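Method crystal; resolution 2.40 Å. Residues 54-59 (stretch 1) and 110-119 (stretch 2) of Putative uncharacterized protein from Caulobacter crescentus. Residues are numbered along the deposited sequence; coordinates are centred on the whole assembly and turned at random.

Stretch 1 (54-59) RFARGV
Stretch 2, residues 110-119: AQQDGQERAA

Residues 110-119 are a segment of a longer α-helix, with phi from -61° to -68° and psi from -36° to -50° and i to i+4 backbone hydrogen bonds of 2.9 to 3.0 Å, from Gly-114 N to Ala-110 O through Ala-119 N to Gln-115 O. Residues 54-59 carry the last part of another helix into an extended segment: Arg-54 (-64/-37), Phe-55 (-73/-29) and Ala-56 (-79/-21) are still helical in their angles, then Arg-57 (-90/108), Gly-58 (-88/126) and Val-59 (-99/119) open out. A weak backbone hydrogen bond, Arg-57 N to Arg-54 O at 3.5 Å, spans the change. The two stretches run in opposite senses along the contact, since Phe-55 CA lies 7.6 Å from Gln-115 CA and Gly-58 CA lies 7.5 Å from Gln-111 CA. The contact is small, burying 248 Å² summed over both sides, and it draws on Gln-111, Gln-115 and Ala-118, spaced four and three residues apart and therefore on one side of the helix.

Its polar link is the hydrogen bond from Gln-115 NE2 to Phe-55 O, 3.1 Å long with an N-H...O angle of 153°. Gln-115 is m at chi1 (-74°) and t at chi2 (-174°), with chi3 at -39°; its CA-to-CB bond points sideways, but the extended chain brings the amide close to the other backbone. A carbonyl near the end of a helix can lack an i+4 amide partner, and a glutamine is long enough to offer an N-H to it. The other end of the amide, OE1, is hydrogen-bonded elsewhere in the structure, so this buried polar group is satisfied at both atoms.

Phe-55 gives the apolar part. With chi1 t (-170°) and chi2 69°, its CA-to-CB bond points sideways while the end of the ring comes nearer the helix: CZ is 3.5 Å from Gln-115 CB, and CE1 is 3.9 Å from Ala-118 CB. Ala-118 CB and Gln-115 O both lie at the ring edge, near its plane. The CA-to-CB bond of Ala-118 points toward the first stretch, and its methyl gives the buried ring edge a compact apolar neighbour.

The CA-to-CB bond of Gln-111 also points toward the first stretch; the side chain is t at chi1 (-173°) and t at chi2 (-179°), with chi3 at 41°. This straight side chain places NE2 3.5 Å from Ala-56 O and 4.1 Å from Gly-58 N. An ideal CB on Gly-58 would point toward the helix and lie 3.7 Å from Gln-111 NE2, which is not in itself a clash. The methyl of Ala-56 points away, so its backbone makes the approach, with CA 4.1 Å from Gln-115 NE2.

The CA-to-CB bond of Arg-57, which is exposed and poorly ordered, points away from the helix, and the residue makes no contact with the second stretch. Apart from the contact, Arg-117 and Asp-113, one turn apart, form a salt bridge with Arg-117 NE 2.8 Å from Asp-113 OD2.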

# COMPACT_ATOMS: atom_id res chain seq x y z
N ARG A 54 -8.07 -3.45 11.50
CA ARG A 54 -8.37 -4.60 10.62
C ARG A 54 -7.07 -5.27 10.13
O ARG A 54 -7.00 -6.49 10.03
CB ARG A 54 -9.25 -4.19 9.42
CG ARG A 54 -9.65 -5.34 8.48
CD ARG A 54 -10.56 -4.88 7.37
NE ARG A 54 -11.84 -4.39 7.89
CZ ARG A 54 -12.60 -3.49 7.30
NH1 ARG A 54 -12.23 -2.96 6.14
NH2 ARG A 54 -13.74 -3.11 7.85
N PHE A 55 -6.05 -4.47 9.86
CA PHE A 55 -4.78 -4.98 9.38
C PHE A 55 -3.96 -5.71 10.47
O PHE A 55 -3.17 -6.60 10.14
CB PHE A 55 -3.97 -3.83 8.77
CG PHE A 55 -2.73 -4.28 8.03
CD1 PHE A 55 -2.83 -4.98 6.83
CD2 PHE A 55 -1.46 -3.99 8.52
CE1 PHE A 55 -1.69 -5.38 6.14
CE2 PHE A 55 -0.32 -4.40 7.82
CZ PHE A 55 -0.44 -5.07 6.63
N ALA A 56 -4.11 -5.32 11.75
CA ALA A 56 -3.37 -5.94 12.84
C ALA A 56 -3.98 -7.31 13.24
O ALA A 56 -3.31 -8.14 13.88
CB ALA A 56 -3.36 -5.00 14.03
N ARG A 57 -5.27 -7.51 12.89
CA ARG A 57 -6.06 -8.70 13.17
C ARG A 57 -5.99 -9.76 12.07
O ARG A 57 -6.58 -9.61 11.00
CB ARG A 57 -7.55 -8.34 13.35
CG ARG A 57 -7.93 -7.83 14.74
CD ARG A 57 -7.79 -8.87 15.85
NE ARG A 57 -8.49 -10.13 15.55
CZ ARG A 57 -9.78 -10.34 15.76
NH1 ARG A 57 -10.56 -9.37 16.24
NH2 ARG A 57 -10.32 -11.51 15.47
N GLY A 58 -5.30 -10.86 12.36
CA GLY A 58 -5.30 -12.04 11.52
C GLY A 58 -6.49 -12.85 12.01
O GLY A 58 -6.62 -13.08 13.22
N VAL A 59 -7.41 -13.23 11.08
CA VAL A 59 -8.63 -13.96 11.39
C VAL A 59 -8.45 -15.44 11.12
O VAL A 59 -8.21 -15.81 9.98
CB VAL A 59 -9.81 -13.39 10.58
CG1 VAL A 59 -11.09 -14.17 10.83
CG2 VAL A 59 -10.00 -11.91 10.85
N ALA A 110 5.30 -15.62 10.11
CA ALA A 110 4.23 -15.92 9.17
C ALA A 110 3.25 -14.74 9.04
O ALA A 110 2.86 -14.37 7.92
CB ALA A 110 3.48 -17.19 9.61
N GLN A 111 2.91 -14.12 10.19
CA GLN A 111 2.00 -12.98 10.25
C GLN A 111 2.64 -11.75 9.59
O GLN A 111 2.01 -11.09 8.76
CB GLN A 111 1.57 -12.67 11.71
CG GLN A 111 0.49 -11.57 11.77
CD GLN A 111 0.01 -11.18 13.15
OE1 GLN A 111 0.79 -11.06 14.11
NE2 GLN A 111 -1.28 -10.88 13.25
N GLN A 112 3.90 -11.46 9.94
CA GLN A 112 4.62 -10.32 9.36
C GLN A 112 4.81 -10.48 7.86
O GLN A 112 4.73 -9.49 7.15
CB GLN A 112 5.97 -10.10 10.06
CG GLN A 112 5.79 -9.53 11.46
CD GLN A 112 7.09 -9.20 12.11
OE1 GLN A 112 8.06 -9.98 12.07
NE2 GLN A 112 7.15 -8.03 12.73
N ASP A 113 5.04 -11.72 7.38
CA ASP A 113 5.19 -12.03 5.96
C ASP A 113 3.83 -11.80 5.25
O ASP A 113 3.82 -11.19 4.18
CB ASP A 113 5.73 -13.45 5.72
CG ASP A 113 5.74 -13.86 4.27
OD1 ASP A 113 6.62 -13.40 3.53
OD2 ASP A 113 4.84 -14.59 3.87
N GLY A 114 2.72 -12.19 5.89
CA GLY A 114 1.38 -11.95 5.38
C GLY A 114 1.10 -10.46 5.23
O GLY A 114 0.59 -10.00 4.19
N GLN A 115 1.48 -9.69 6.24
CA GLN A 115 1.33 -8.23 6.23
C GLN A 115 2.13 -7.56 5.10
O GLN A 115 1.62 -6.65 4.42
CB GLN A 115 1.73 -7.69 7.59
CG GLN A 115 0.68 -7.99 8.64
CD GLN A 115 0.96 -7.36 9.96
OE1 GLN A 115 2.11 -7.28 10.42
NE2 GLN A 115 -0.10 -6.92 10.61
N GLU A 116 3.36 -8.04 4.85
CA GLU A 116 4.23 -7.56 3.78
C GLU A 116 3.63 -7.87 2.41
O GLU A 116 3.64 -7.03 1.51
CB GLU A 116 5.64 -8.18 3.92
CG GLU A 116 6.55 -7.34 4.81
CD GLU A 116 7.48 -8.10 5.75
OE1 GLU A 116 7.92 -9.22 5.39
OE2 GLU A 116 7.78 -7.55 6.84
N ARG A 117 3.07 -9.09 2.26
CA ARG A 117 2.45 -9.55 1.02
C ARG A 117 1.16 -8.76 0.72
O ARG A 117 0.93 -8.40 -0.44
CB ARG A 117 2.20 -11.05 1.10
CG ARG A 117 3.49 -11.85 0.95
CD ARG A 117 3.21 -13.32 0.72
NE ARG A 117 2.83 -14.01 1.95
CZ ARG A 117 1.60 -14.41 2.24
NH1 ARG A 117 0.61 -14.21 1.38
NH2 ARG A 117 1.35 -15.01 3.39
N ALA A 118 0.37 -8.44 1.76
CA ALA A 118 -0.84 -7.60 1.61
C ALA A 118 -0.42 -6.22 1.14
O ALA A 118 -0.91 -5.76 0.10
CB ALA A 118 -1.59 -7.53 2.93
N ALA A 119 0.57 -5.61 1.83
CA ALA A 119 1.09 -4.27 1.49
C ALA A 119 1.68 -4.22 0.07
O ALA A 119 1.50 -3.22 -0.62
CB ALA A 119 2.12 -3.82 2.51